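Local coordinates for protein phiAB6 tailspike (Unidentified phage, PDB 5JS4) that fragments the exopolysaccharide of Acinetobacter baumannii, acting as a trimeric, beta-helical tailspike of a bacteriophage, at residues 222-226 with 236-240; 362-368 with 385-391; 473-477 with 500-505; 653-657 with 673-677. All coordinates share one frame; numbering follows the deposited sequence.

Interaction 1: 222-226 with 236-240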
loop_
_atom_site.group_PDB
_atom_site.type_symbol
_atom_site.label_atom_id
_atom_site.label_comp_id
_atom_site.label_asym_id
_atom_site.label_seq_id
_atom_site.Cartn_x
_atom_site.Cartn_y
_atom_site.Cartn_z
ATOM N N SER A 222 19.783 -16.534 -56.197
ATOM C CA SER A 222 19.356 -17.198 -54.962
ATOM C C SER A 222 19.461 -16.285 -53.731
ATOM O O SER A 222 19.240 -16.731 -52.607
ATOM C CB SER A 222 20.162 -18.478 -54.737
ATOM O OG SER A 222 21.511 -18.189 -54.414
ATOM N N SER A 223 19.801 -15.015 -53.937
ATOM C CA SER A 223 19.863 -14.059 -52.837
ATOM C C SER A 223 18.479 -13.491 -52.543
ATOM O O SER A 223 17.679 -13.284 -53.455
ATOM C CB SER A 223 20.835 -12.930 -53.166
ATOM O OG SER A 223 22.162 -13.426 -53.230
ATOM N N VAL A 224 18.208 -13.217 -51.270
ATOM C CA VAL A 224 16.889 -12.715 -50.860
ATOM C C VAL A 224 16.595 -11.296 -51.359
ATOM O O VAL A 224 15.447 -10.854 -51.332
ATOM C CB VAL A 224 16.672 -12.792 -49.330
ATOM C CG1 VAL A 224 16.734 -14.238 -48.859
ATOM C CG2 VAL A 224 17.659 -11.918 -48.571
ATOM N N SER A 225 17.626 -10.593 -51.823
ATOM C CA SER A 225 17.439 -9.321 -52.520
ATOM C C SER A 225 16.827 -9.514 -53.915
ATOM O O SER A 225 16.391 -8.547 -54.539
ATOM C CB SER A 225 18.776 -8.585 -52.633
ATOM O OG SER A 225 19.739 -9.388 -53.291
ATOM N N GLN A 226 16.808 -10.759 -54.396
ATOM C CA GLN A 226 16.227 -11.106 -55.696
ATOM C C GLN A 226 14.968 -11.968 -55.561
ATOM O O GLN A 226 14.464 -12.496 -56.556
ATOM C CB GLN A 226 17.270 -11.842 -56.544
ATOM C CG GLN A 226 18.474 -10.990 -56.911
ATOM C CD GLN A 226 18.119 -9.839 -57.834
ATOM O OE1 GLN A 226 17.367 -10.012 -58.795
ATOM N NE2 GLN A 226 18.660 -8.660 -57.553
ATOM N N GLN A 236 12.386 -10.139 -50.013
ATOM C CA GLN A 236 12.547 -10.885 -48.772
ATOM C C GLN A 236 13.619 -10.242 -47.884
ATOM O O GLN A 236 13.536 -10.316 -46.656
ATOM C CB GLN A 236 12.897 -12.345 -49.069
ATOM C CG GLN A 236 12.949 -13.239 -47.839
ATOM C CD GLN A 236 11.598 -13.367 -47.162
ATOM O OE1 GLN A 236 10.579 -13.529 -47.831
ATOM N NE2 GLN A 236 11.580 -13.287 -45.835
ATOM N N SER A 237 14.613 -9.605 -48.505
ATOM C CA SER A 237 15.641 -8.871 -47.764
ATOM C C SER A 237 15.024 -7.860 -46.795
ATOM O O SER A 237 15.444 -7.763 -45.643
ATOM C CB SER A 237 16.596 -8.155 -48.724
ATOM O OG SER A 237 17.648 -7.531 -48.011
ATOM N N VAL A 238 14.025 -7.115 -47.264
ATOM C CA VAL A 238 13.335 -6.131 -46.426
ATOM C C VAL A 238 12.571 -6.819 -45.294
ATOM O O VAL A 238 12.640 -6.394 -44.138
ATOM C CB VAL A 238 12.377 -5.246 -47.254
ATOM C CG1 VAL A 238 11.536 -4.350 -46.350
ATOM C CG2 VAL A 238 13.165 -4.393 -48.236
ATOM N N ILE A 239 11.852 -7.887 -45.626
ATOM C CA ILE A 239 11.094 -8.635 -44.625
ATOM C C ILE A 239 12.025 -9.198 -43.542
ATOM O O ILE A 239 11.656 -9.243 -42.366
ATOM C CB ILE A 239 10.243 -9.744 -45.283
ATOM C CG1 ILE A 239 9.118 -9.102 -46.106
ATOM C CG2 ILE A 239 9.655 -10.687 -44.239
ATOM C CD1 ILE A 239 8.337 -10.067 -46.973
ATOM N N ASN A 240 13.238 -9.586 -43.933
ATOM C CA ASN A 240 14.240 -10.082 -42.983
ATOM C C ASN A 240 14.791 -9.006 -42.038
ATOM O O ASN A 240 15.596 -9.305 -41.157
ATOM C CB ASN A 240 15.402 -10.750 -43.730
ATOM C CG ASN A 240 15.023 -12.087 -44.344
ATOM O OD1 ASN A 240 13.943 -12.629 -44.093
ATOM N ND2 ASN A 240 15.924 -12.631 -45.154
#
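Val224 and Gln236 bring their CB atoms to 3.8 Å, joining the turn of residues 222-226 to the start of the one-turn helix 236-239. Gln236 is the side chain to follow. Its CB also rests near the carbonyl oxygen of Val224. The first torsion (chi1 -174°) sets CG opposite the backbone nitrogen, and CG lies 4.0 Å from CG1 of Val224, so the aliphatic part of the glutamine covers the valine. A bend at the second torsion (chi2 64°) then carries the amide away from residues 222-226. There NE2 donates to OD1 of Asn240 at 3.0 Å, nearly straight (169°) and in the plane of the glutamine amide, while OE1 accepts from ND2 of Asn240 of the third subunit. Val224 fills the space beside this chain with its two branches: CG2 lies 3.7 Å from CA of Ser237, and both methyls come near ND2 of Asn240, CG2 the nearer. Its backbone contributes the bond between the segments, from Ser237 N to Val224 O at 3.2 Å. The small side chain of Ser237 puts its CB against CG2 of Val224, at 3.9 Å. Asn240 ND2 in turn reaches Gln236 and Asp229 of the second subunit. Both amides are buried, yet each uses its donor and acceptor: the glutamine joins helix and neighbour, and the asparagine does the same. Repeated in each subunit, these bonds would close a ring of amides round the trimer, with Val224 packed against the aliphatic part of Gln236.

Interaction 2: 362-368 with 385-391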
loop_
_atom_site.group_PDB
_atom_site.type_symbol
_atom_site.label_atom_id
_atom_site.label_comp_id
_atom_site.label_asym_id
_atom_site.label_seq_id
_atom_site.Cartn_x
_atom_site.Cartn_y
_atom_site.Cartn_z
ATOM N N ALA A 362 16.049 1.946 -16.014
ATOM C CA ALA A 362 16.015 0.531 -16.362
ATOM C C ALA A 362 14.610 -0.030 -16.215
ATOM O O ALA A 362 13.865 0.363 -15.314
ATOM C CB ALA A 362 16.976 -0.258 -15.490
ATOM N N ASN A 363 14.268 -0.939 -17.123
ATOM C CA ASN A 363 13.095 -1.794 -17.004
ATOM C C ASN A 363 13.553 -3.239 -17.082
ATOM O O ASN A 363 13.958 -3.709 -18.148
ATOM C CB ASN A 363 12.106 -1.525 -18.133
ATOM C CG ASN A 363 11.405 -0.190 -17.995
ATOM O OD1 ASN A 363 10.760 0.083 -16.979
ATOM N ND2 ASN A 363 11.513 0.646 -19.021
ATOM N N ILE A 364 13.508 -3.932 -15.949
ATOM C CA ILE A 364 13.851 -5.344 -15.888
ATOM C C ILE A 364 12.589 -6.087 -15.494
ATOM O O ILE A 364 12.001 -5.794 -14.457
ATOM C CB ILE A 364 14.970 -5.612 -14.864
ATOM C CG1 ILE A 364 16.254 -4.889 -15.291
ATOM C CG2 ILE A 364 15.211 -7.111 -14.726
ATOM C CD1 ILE A 364 17.325 -4.830 -14.222
ATOM N N ASP A 365 12.159 -7.036 -16.322
ATOM C CA ASP A 365 10.953 -7.793 -16.007
ATOM C C ASP A 365 10.880 -9.145 -16.689
ATOM O O ASP A 365 11.387 -9.333 -17.796
ATOM C CB ASP A 365 9.703 -6.985 -16.343
ATOM C CG ASP A 365 9.612 -6.639 -17.805
ATOM O OD1 ASP A 365 10.221 -5.638 -18.201
ATOM O OD2 ASP A 365 8.918 -7.358 -18.555
ATOM N N HIS A 366 10.220 -10.077 -16.008
ATOM C CA HIS A 366 9.994 -11.425 -16.518
ATOM C C HIS A 366 11.315 -12.097 -16.845
ATOM O O HIS A 366 11.604 -12.420 -18.000
ATOM C CB HIS A 366 9.049 -11.395 -17.722
ATOM C CG HIS A 366 7.691 -10.856 -17.396
ATOM N ND1 HIS A 366 6.617 -11.670 -17.111
ATOM C CD2 HIS A 366 7.241 -9.586 -17.278
ATOM C CE1 HIS A 366 5.559 -10.923 -16.850
ATOM N NE2 HIS A 366 5.911 -9.655 -16.943
ATOM N N ILE A 367 12.119 -12.289 -15.802
ATOM C CA ILE A 367 13.393 -12.980 -15.932
ATOM C C ILE A 367 13.514 -14.118 -14.927
ATOM O O ILE A 367 12.899 -14.100 -13.855
ATOM C CB ILE A 367 14.602 -12.022 -15.798
ATOM C CG1 ILE A 367 14.705 -11.423 -14.386
ATOM C CG2 ILE A 367 14.516 -10.927 -16.855
ATOM C CD1 ILE A 367 15.987 -10.653 -14.139
ATOM N N THR A 368 14.309 -15.110 -15.308
ATOM C CA THR A 368 14.671 -16.219 -14.444
ATOM C C THR A 368 16.181 -16.369 -14.523
ATOM O O THR A 368 16.719 -16.612 -15.603
ATOM C CB THR A 368 13.985 -17.516 -14.897
ATOM O OG1 THR A 368 12.570 -17.316 -14.909
ATOM C CG2 THR A 368 14.318 -18.671 -13.962
ATOM N N PHE A 385 14.625 3.170 -11.735
ATOM C CA PHE A 385 15.059 1.793 -11.957
ATOM C C PHE A 385 13.928 0.856 -11.546
ATOM O O PHE A 385 13.599 0.760 -10.367
ATOM C CB PHE A 385 16.312 1.526 -11.119
ATOM C CG PHE A 385 16.972 0.198 -11.384
ATOM C CD1 PHE A 385 16.549 -0.952 -10.726
ATOM C CD2 PHE A 385 18.049 0.102 -12.258
ATOM C CE1 PHE A 385 17.174 -2.169 -10.948
ATOM C CE2 PHE A 385 18.674 -1.114 -12.491
ATOM C CZ PHE A 385 18.237 -2.250 -11.834
ATOM N N ASN A 386 13.336 0.170 -12.518
ATOM C CA ASN A 386 12.159 -0.653 -12.270
ATOM C C ASN A 386 12.450 -2.122 -12.535
ATOM O O ASN A 386 12.907 -2.488 -13.617
ATOM C CB ASN A 386 11.001 -0.156 -13.125
ATOM C CG ASN A 386 10.678 1.301 -12.866
ATOM O OD1 ASN A 386 10.686 2.128 -13.784
ATOM N ND2 ASN A 386 10.419 1.633 -11.609
ATOM N N PHE A 387 12.171 -2.946 -11.529
ATOM C CA PHE A 387 12.550 -4.353 -11.505
ATOM C C PHE A 387 11.343 -5.159 -11.028
ATOM O O PHE A 387 10.859 -4.939 -9.924
ATOM C CB PHE A 387 13.725 -4.525 -10.534
ATOM C CG PHE A 387 14.424 -5.851 -10.630
ATOM C CD1 PHE A 387 13.870 -6.993 -10.072
ATOM C CD2 PHE A 387 15.660 -5.949 -11.250
ATOM C CE1 PHE A 387 14.527 -8.212 -10.153
ATOM C CE2 PHE A 387 16.320 -7.162 -11.331
ATOM C CZ PHE A 387 15.753 -8.296 -10.783
ATOM N N THR A 388 10.849 -6.080 -11.851
ATOM C CA THR A 388 9.675 -6.865 -11.463
ATOM C C THR A 388 9.634 -8.257 -12.085
ATOM O O THR A 388 10.192 -8.488 -13.153
ATOM C CB THR A 388 8.359 -6.114 -11.796
ATOM O OG1 THR A 388 7.258 -6.732 -11.112
ATOM C CG2 THR A 388 8.087 -6.090 -13.308
ATOM N N ASN A 389 8.951 -9.172 -11.399
ATOM C CA ASN A 389 8.632 -10.496 -11.926
ATOM C C ASN A 389 9.897 -11.266 -12.274
ATOM O O ASN A 389 10.203 -11.515 -13.441
ATOM C CB ASN A 389 7.676 -10.414 -13.128
ATOM C CG ASN A 389 6.253 -10.067 -12.724
ATOM O OD1 ASN A 389 5.312 -10.837 -12.968
ATOM N ND2 ASN A 389 6.083 -8.920 -12.092
ATOM N N ALA A 390 10.632 -11.634 -11.230
ATOM C CA ALA A 390 11.923 -12.277 -11.381
ATOM C C ALA A 390 12.027 -13.464 -10.444
ATOM O O ALA A 390 11.661 -13.370 -9.271
ATOM C CB ALA A 390 13.035 -11.288 -11.094
ATOM N N TRP A 391 12.519 -14.577 -10.980
ATOM C CA TRP A 391 12.818 -15.765 -10.191
ATOM C C TRP A 391 14.331 -15.892 -10.151
ATOM O O TRP A 391 14.965 -16.191 -11.161
ATOM C CB TRP A 391 12.122 -16.996 -10.783
ATOM C CG TRP A 391 10.626 -16.800 -10.860
ATOM C CD1 TRP A 391 9.852 -16.113 -9.968
ATOM C CD2 TRP A 391 9.733 -17.280 -11.875
ATOM N NE1 TRP A 391 8.540 -16.129 -10.364
ATOM C CE2 TRP A 391 8.437 -16.836 -11.532
ATOM C CE3 TRP A 391 9.901 -18.033 -13.043
ATOM C CZ2 TRP A 391 7.315 -17.121 -12.313
ATOM C CZ3 TRP A 391 8.783 -18.316 -13.820
ATOM C CH2 TRP A 391 7.508 -17.862 -13.449
HETATM O O HOH W 1 9.856 2.584 -16.464
#
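Residues 362-365 and 385-388 run parallel, 2° apart with axes 4.7 Å from each other, and Ala362 pairs with Phe385, Ile364 with Phe387. Backbone bonds stitch them, among them Ile364 N to Asn386 O (2.8 Å) and Thr388 N to Ile364 O (2.9 Å). On one face the apolar groups meet: Ala362 CB approaches Phe385 CD2 at 3.4 Å, while Ile364 sends CD1 to Phe385 CZ (3.6 Å) and CG2 to Phe387 CE2 (3.6 Å). Both phenylalanine rings stand with CG opposite the backbone nitrogen (chi1 -173° in Phe385), which leaves them obliquely beside the isoleucine. The other face is polar: the Asn363 and Asn386 amides lie side by side, with Asn386 ND2 bound to Thr414 and Asn363 OD1 to Asn389 of the third subunit. At the corner His366 and Asn389 take the left-handed backbone conformation that asparagine adopts readily, and CB of Asn389 sits 4.1 Å from the centre of the His366 ring, over its face. Residues in register thus stack coil upon coil, like on like at Asn363 and Asn386, as is characteristic of right-handed parallel beta-helices of the pectate lyase-like family. The chemistry implies an apolar interior and a polar outer surface that meets neighbouring subunits.

Interaction 3: 473-477 with 500-505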
loop_
_atom_site.group_PDB
_atom_site.type_symbol
_atom_site.label_atom_id
_atom_site.label_comp_id
_atom_site.label_asym_id
_atom_site.label_seq_id
_atom_site.Cartn_x
_atom_site.Cartn_y
_atom_site.Cartn_z
ATOM N N THR A 473 21.492 -19.399 10.860
ATOM C CA THR A 473 20.533 -19.763 11.904
ATOM C C THR A 473 19.533 -18.643 12.187
ATOM O O THR A 473 18.380 -18.914 12.518
ATOM C CB THR A 473 21.243 -20.150 13.216
ATOM O OG1 THR A 473 22.122 -19.095 13.618
ATOM C CG2 THR A 473 22.041 -21.430 13.030
ATOM N N SER A 474 19.975 -17.393 12.056
ATOM C CA SER A 474 19.116 -16.233 12.303
ATOM C C SER A 474 19.533 -15.051 11.428
ATOM O O SER A 474 20.704 -14.693 11.393
ATOM C CB SER A 474 19.191 -15.839 13.780
ATOM O OG SER A 474 18.184 -14.905 14.121
ATOM N N LYS A 475 18.576 -14.455 10.719
ATOM C CA LYS A 475 18.842 -13.277 9.886
ATOM C C LYS A 475 17.632 -12.350 9.866
ATOM O O LYS A 475 16.496 -12.815 9.796
ATOM C CB LYS A 475 19.169 -13.686 8.441
ATOM C CG LYS A 475 20.521 -14.361 8.228
ATOM C CD LYS A 475 21.712 -13.476 8.585
ATOM C CE LYS A 475 21.807 -12.232 7.714
ATOM N NZ LYS A 475 23.021 -11.425 8.022
ATOM N N ASP A 476 17.880 -11.043 9.920
ATOM C CA ASP A 476 16.821 -10.052 9.721
ATOM C C ASP A 476 16.457 -9.994 8.241
ATOM O O ASP A 476 17.334 -10.072 7.381
ATOM C CB ASP A 476 17.267 -8.657 10.175
ATOM C CG ASP A 476 17.264 -8.491 11.687
ATOM O OD1 ASP A 476 16.354 -9.020 12.359
ATOM O OD2 ASP A 476 18.166 -7.799 12.200
ATOM N N TRP A 477 15.168 -9.844 7.940
ATOM C CA TRP A 477 14.724 -9.722 6.549
ATOM C C TRP A 477 15.270 -8.438 5.911
ATOM O O TRP A 477 15.547 -8.400 4.710
ATOM C CB TRP A 477 13.191 -9.771 6.462
ATOM C CG TRP A 477 12.508 -8.548 6.983
ATOM C CD1 TRP A 477 12.138 -8.300 8.272
ATOM C CD2 TRP A 477 12.122 -7.398 6.226
ATOM N NE1 TRP A 477 11.550 -7.064 8.365
ATOM C CE2 TRP A 477 11.527 -6.488 7.124
ATOM C CE3 TRP A 477 12.229 -7.045 4.876
ATOM C CZ2 TRP A 477 11.031 -5.250 6.713
ATOM C CZ3 TRP A 477 11.735 -5.814 4.471
ATOM C CH2 TRP A 477 11.147 -4.932 5.388
ATOM N N GLY A 500 13.676 -19.044 11.060
ATOM C CA GLY A 500 14.868 -18.328 11.516
ATOM C C GLY A 500 14.917 -16.856 11.167
ATOM O O GLY A 500 15.720 -16.114 11.727
ATOM N N TRP A 501 14.067 -16.422 10.239
ATOM C CA TRP A 501 14.019 -15.006 9.886
ATOM C C TRP A 501 13.503 -14.182 11.061
ATOM O O TRP A 501 12.602 -14.608 11.783
ATOM C CB TRP A 501 13.131 -14.766 8.670
ATOM C CG TRP A 501 13.690 -15.312 7.405
ATOM C CD1 TRP A 501 13.381 -16.503 6.826
ATOM C CD2 TRP A 501 14.659 -14.690 6.555
ATOM N NE1 TRP A 501 14.087 -16.664 5.664
ATOM C CE2 TRP A 501 14.883 -15.565 5.472
ATOM C CE3 TRP A 501 15.356 -13.476 6.596
ATOM C CZ2 TRP A 501 15.772 -15.269 4.442
ATOM C CZ3 TRP A 501 16.247 -13.183 5.570
ATOM C CH2 TRP A 501 16.446 -14.078 4.507
ATOM N N THR A 502 14.093 -13.007 11.240
ATOM C CA THR A 502 13.696 -12.077 12.289
ATOM C C THR A 502 13.407 -10.721 11.664
ATOM O O THR A 502 13.655 -10.511 10.476
ATOM C CB THR A 502 14.799 -11.931 13.351
ATOM O OG1 THR A 502 16.033 -11.562 12.722
ATOM C CG2 THR A 502 14.986 -13.244 14.110
ATOM N N SER A 503 12.872 -9.807 12.465
ATOM C CA SER A 503 12.522 -8.475 11.988
ATOM C C SER A 503 12.801 -7.423 13.046
ATOM O O SER A 503 12.565 -7.650 14.231
ATOM C CB SER A 503 11.044 -8.417 11.608
ATOM O OG SER A 503 10.674 -7.096 11.253
ATOM N N LYS A 504 13.286 -6.268 12.604
ATOM C CA LYS A 504 13.431 -5.103 13.468
ATOM C C LYS A 504 12.376 -4.039 13.140
ATOM O O LYS A 504 12.518 -2.886 13.537
ATOM C CB LYS A 504 14.845 -4.526 13.340
ATOM C CG LYS A 504 15.905 -5.366 14.038
ATOM C CD LYS A 504 17.293 -4.769 13.877
ATOM C CE LYS A 504 18.276 -5.357 14.876
ATOM N NZ LYS A 504 18.395 -6.838 14.773
ATOM N N THR A 505 11.311 -4.439 12.444
ATOM C CA THR A 505 10.289 -3.495 11.966
ATOM C C THR A 505 8.851 -3.798 12.416
ATOM O O THR A 505 7.927 -3.081 12.022
ATOM C CB THR A 505 10.299 -3.419 10.424
ATOM O OG1 THR A 505 9.922 -4.689 9.875
ATOM C CG2 THR A 505 11.676 -3.035 9.913
HETATM O O HOH W 2 18.475 -12.328 13.560
HETATM O O HOH W 3 16.540 -8.810 15.126
#
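The indole of Trp477 meets residues 500-505 at its edge: NE1 donates to OG of Ser503 at 3.0 Å, with the oxygen 5° out of the ring plane, and OG1 of Thr505 also lies at that edge. Ser503 OG accepts in addition from the backbone N of Thr505, an ST turn that holds the oxygen in place. The ring of Trp501 has Asp476 O at its edge, while CA of Trp477 approaches it obliquely, 3.8 Å from CE3. Beyond the rings, Asp476 gathers polar partners. Thr502 OG1 donates to OD1 at 2.6 Å, arriving from above the carboxylate plane, and Lys504 NZ forms a salt bridge to OD2 at 2.8 Å on its syn lone pair. A water joins OD1 to NZ. The short strands 475-476 and 501-502 pair in parallel through Thr502 N to Lys475 O and Trp477 N to Thr502 O, with a weak bond from Lys475 N to Gly500 O. Gly500 suits its place because its backbone angles (phi 124°) are ones a side chain would hardly allow, and a CB would strike Thr473 O. The two-stranded parallel pair 475-476/501-502 packs on strand 460-469 of the beta-helix: Trp477 and Trp501 both touch Cys466, Phe461 meets Trp477 edge-to-face, and Ser503 rests on Leu497 of strand 495-498.

Interaction 4: 653-657 with 673-677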
loop_
_atom_site.group_PDB
_atom_site.type_symbol
_atom_site.label_atom_id
_atom_site.label_comp_id
_atom_site.label_asym_id
_atom_site.label_seq_id
_atom_site.Cartn_x
_atom_site.Cartn_y
_atom_site.Cartn_z
ATOM N N HIS A 653 -15.903 26.072 44.756
ATOM C CA HIS A 653 -16.301 25.209 45.860
ATOM C C HIS A 653 -15.155 25.165 46.869
ATOM O O HIS A 653 -13.994 25.152 46.472
ATOM C CB HIS A 653 -16.579 23.804 45.329
ATOM C CG HIS A 653 -17.601 23.756 44.235
ATOM N ND1 HIS A 653 -18.947 23.945 44.463
ATOM C CD2 HIS A 653 -17.475 23.518 42.909
ATOM C CE1 HIS A 653 -19.603 23.836 43.323
ATOM N NE2 HIS A 653 -18.735 23.580 42.363
ATOM N N ILE A 654 -15.476 25.157 48.161
ATOM C CA ILE A 654 -14.445 25.187 49.202
ATOM C C ILE A 654 -14.726 24.162 50.286
ATOM O O ILE A 654 -15.803 24.141 50.880
ATOM C CB ILE A 654 -14.312 26.577 49.866
ATOM C CG1 ILE A 654 -13.951 27.621 48.812
ATOM C CG2 ILE A 654 -13.258 26.536 50.975
ATOM C CD1 ILE A 654 -13.985 29.052 49.315
ATOM N N VAL A 655 -13.729 23.327 50.545
ATOM C CA VAL A 655 -13.777 22.350 51.614
ATOM C C VAL A 655 -12.521 22.533 52.453
ATOM O O VAL A 655 -11.416 22.574 51.919
ATOM C CB VAL A 655 -13.827 20.920 51.044
ATOM C CG1 VAL A 655 -13.735 19.890 52.162
ATOM C CG2 VAL A 655 -15.099 20.721 50.228
ATOM N N VAL A 656 -12.690 22.667 53.758
ATOM C CA VAL A 656 -11.550 22.694 54.667
ATOM C C VAL A 656 -11.419 21.322 55.313
ATOM O O VAL A 656 -12.412 20.689 55.691
ATOM C CB VAL A 656 -11.680 23.824 55.708
ATOM C CG1 VAL A 656 -10.609 23.723 56.787
ATOM C CG2 VAL A 656 -11.576 25.173 55.015
ATOM N N GLY A 657 -10.180 20.865 55.414
ATOM C CA GLY A 657 -9.869 19.548 55.932
ATOM C C GLY A 657 -9.679 19.519 57.433
ATOM O O GLY A 657 -10.161 20.379 58.165
ATOM N N HIS A 673 -14.018 25.329 62.010
ATOM C CA HIS A 673 -13.628 26.357 61.038
ATOM C C HIS A 673 -14.799 27.127 60.448
ATOM O O HIS A 673 -15.931 26.653 60.393
ATOM C CB HIS A 673 -12.791 25.770 59.890
ATOM C CG HIS A 673 -13.431 24.605 59.193
ATOM N ND1 HIS A 673 -14.334 24.746 58.163
ATOM C CD2 HIS A 673 -13.283 23.273 59.380
ATOM C CE1 HIS A 673 -14.720 23.555 57.749
ATOM N NE2 HIS A 673 -14.100 22.641 58.473
ATOM N N GLY A 674 -14.488 28.343 60.026
ATOM C CA GLY A 674 -15.342 29.130 59.152
ATOM C C GLY A 674 -14.433 29.802 58.145
ATOM O O GLY A 674 -13.215 29.851 58.341
ATOM N N ILE A 675 -15.009 30.315 57.064
ATOM C CA ILE A 675 -14.216 30.990 56.046
ATOM C C ILE A 675 -14.709 32.403 55.755
ATOM O O ILE A 675 -15.804 32.805 56.151
ATOM C CB ILE A 675 -14.114 30.177 54.737
ATOM C CG1 ILE A 675 -15.496 29.780 54.216
ATOM C CG2 ILE A 675 -13.245 28.939 54.947
ATOM C CD1 ILE A 675 -15.492 29.360 52.762
ATOM N N GLN A 676 -13.842 33.153 55.087
ATOM C CA GLN A 676 -14.156 34.491 54.591
ATOM C C GLN A 676 -13.392 34.680 53.295
ATOM O O GLN A 676 -12.211 34.355 53.220
ATOM C CB GLN A 676 -13.722 35.543 55.599
ATOM C CG GLN A 676 -14.039 36.975 55.195
ATOM C CD GLN A 676 -13.544 37.954 56.227
ATOM O OE1 GLN A 676 -12.341 38.192 56.330
ATOM N NE2 GLN A 676 -14.455 38.507 57.017
ATOM N N MET A 677 -14.052 35.207 52.272
ATOM C CA MET A 677 -13.391 35.367 50.982
ATOM C C MET A 677 -12.458 36.572 50.998
ATOM O O MET A 677 -12.664 37.524 51.757
ATOM C CB MET A 677 -14.416 35.498 49.860
ATOM C CG MET A 677 -15.416 34.356 49.794
ATOM S SD MET A 677 -14.681 32.707 49.754
ATOM C CE MET A 677 -13.859 32.757 48.163
#
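Val656 stands over the imidazole of His673, with its CB 3.7 Å from the ring centroid and 10° off the ring normal, a CH-pi contact. CG1 lies 3.8 Å from CD2 of the same ring, so the beta-branched valine presents a broad apolar surface to the face. The histidine takes the position between backbone nitrogen and carbonyl carbon (chi1 54°), which turns its ring back toward residues 653-657. Next along, CG2 of Val656 slides past CG2 of Ile675 at 4.1 Å. Ile654 completes the row: its CD1 meets CD1 of Ile675 at 3.8 Å and SD of Met677 at 3.7 Å. Met677 reaches toward that methyl tip to tip, and the bends in its flexible chain allow this.

No hydrogen bond joins the two segments, whose axes come within 8.8 Å at an angle of 144°. This is the geometry of two beta-sheets packed face to face, as in a sandwich-like arrangement: strand 654-661 is the outermost strand of one antiparallel sheet within this chain, while strand 672-678 pairs with 690-699 in the other. Isoleucine, valine and methionine suit the interior between them. Beside 672-678 in its sheet, strand 690-699 adds Phe694 against Ile654, and Trp698 against both Val656 and His673. Backbone bonds from Val655 to Ala714 and from Gly674 to Phe697 set each strand in its own sheet. Outside these lies the third subunit, where Ile675 packs on Leu660, Ile654 N bonds to Thr712, and Gln676 NE2 binds Gly666 O, all three of that subunit.

The four contacts follow one another in sequence along an elongated chain. Interactions 1 and 4 lie on opposite sides of its centre, their own centres about 114 Å apart, and both meet other subunits, as does interaction 2. Interaction 3, by contrast, touches no other chain. Interactions 2 and 3 are the closest pair, with centres about 25 Å apart and nearest atoms about 14 Å; interaction 2 lies in the beta-helix and interaction 3 packs on its strand 460-469. Strand 362-370 of interaction 2 also supplies Ile370 to a pocket holding malonic acid, alongside Tyr310, Arg343, Asn371 and Tyr394, the last just after strand 381-393. Two further malonic acid pockets involve Tyr487 and Tyr580.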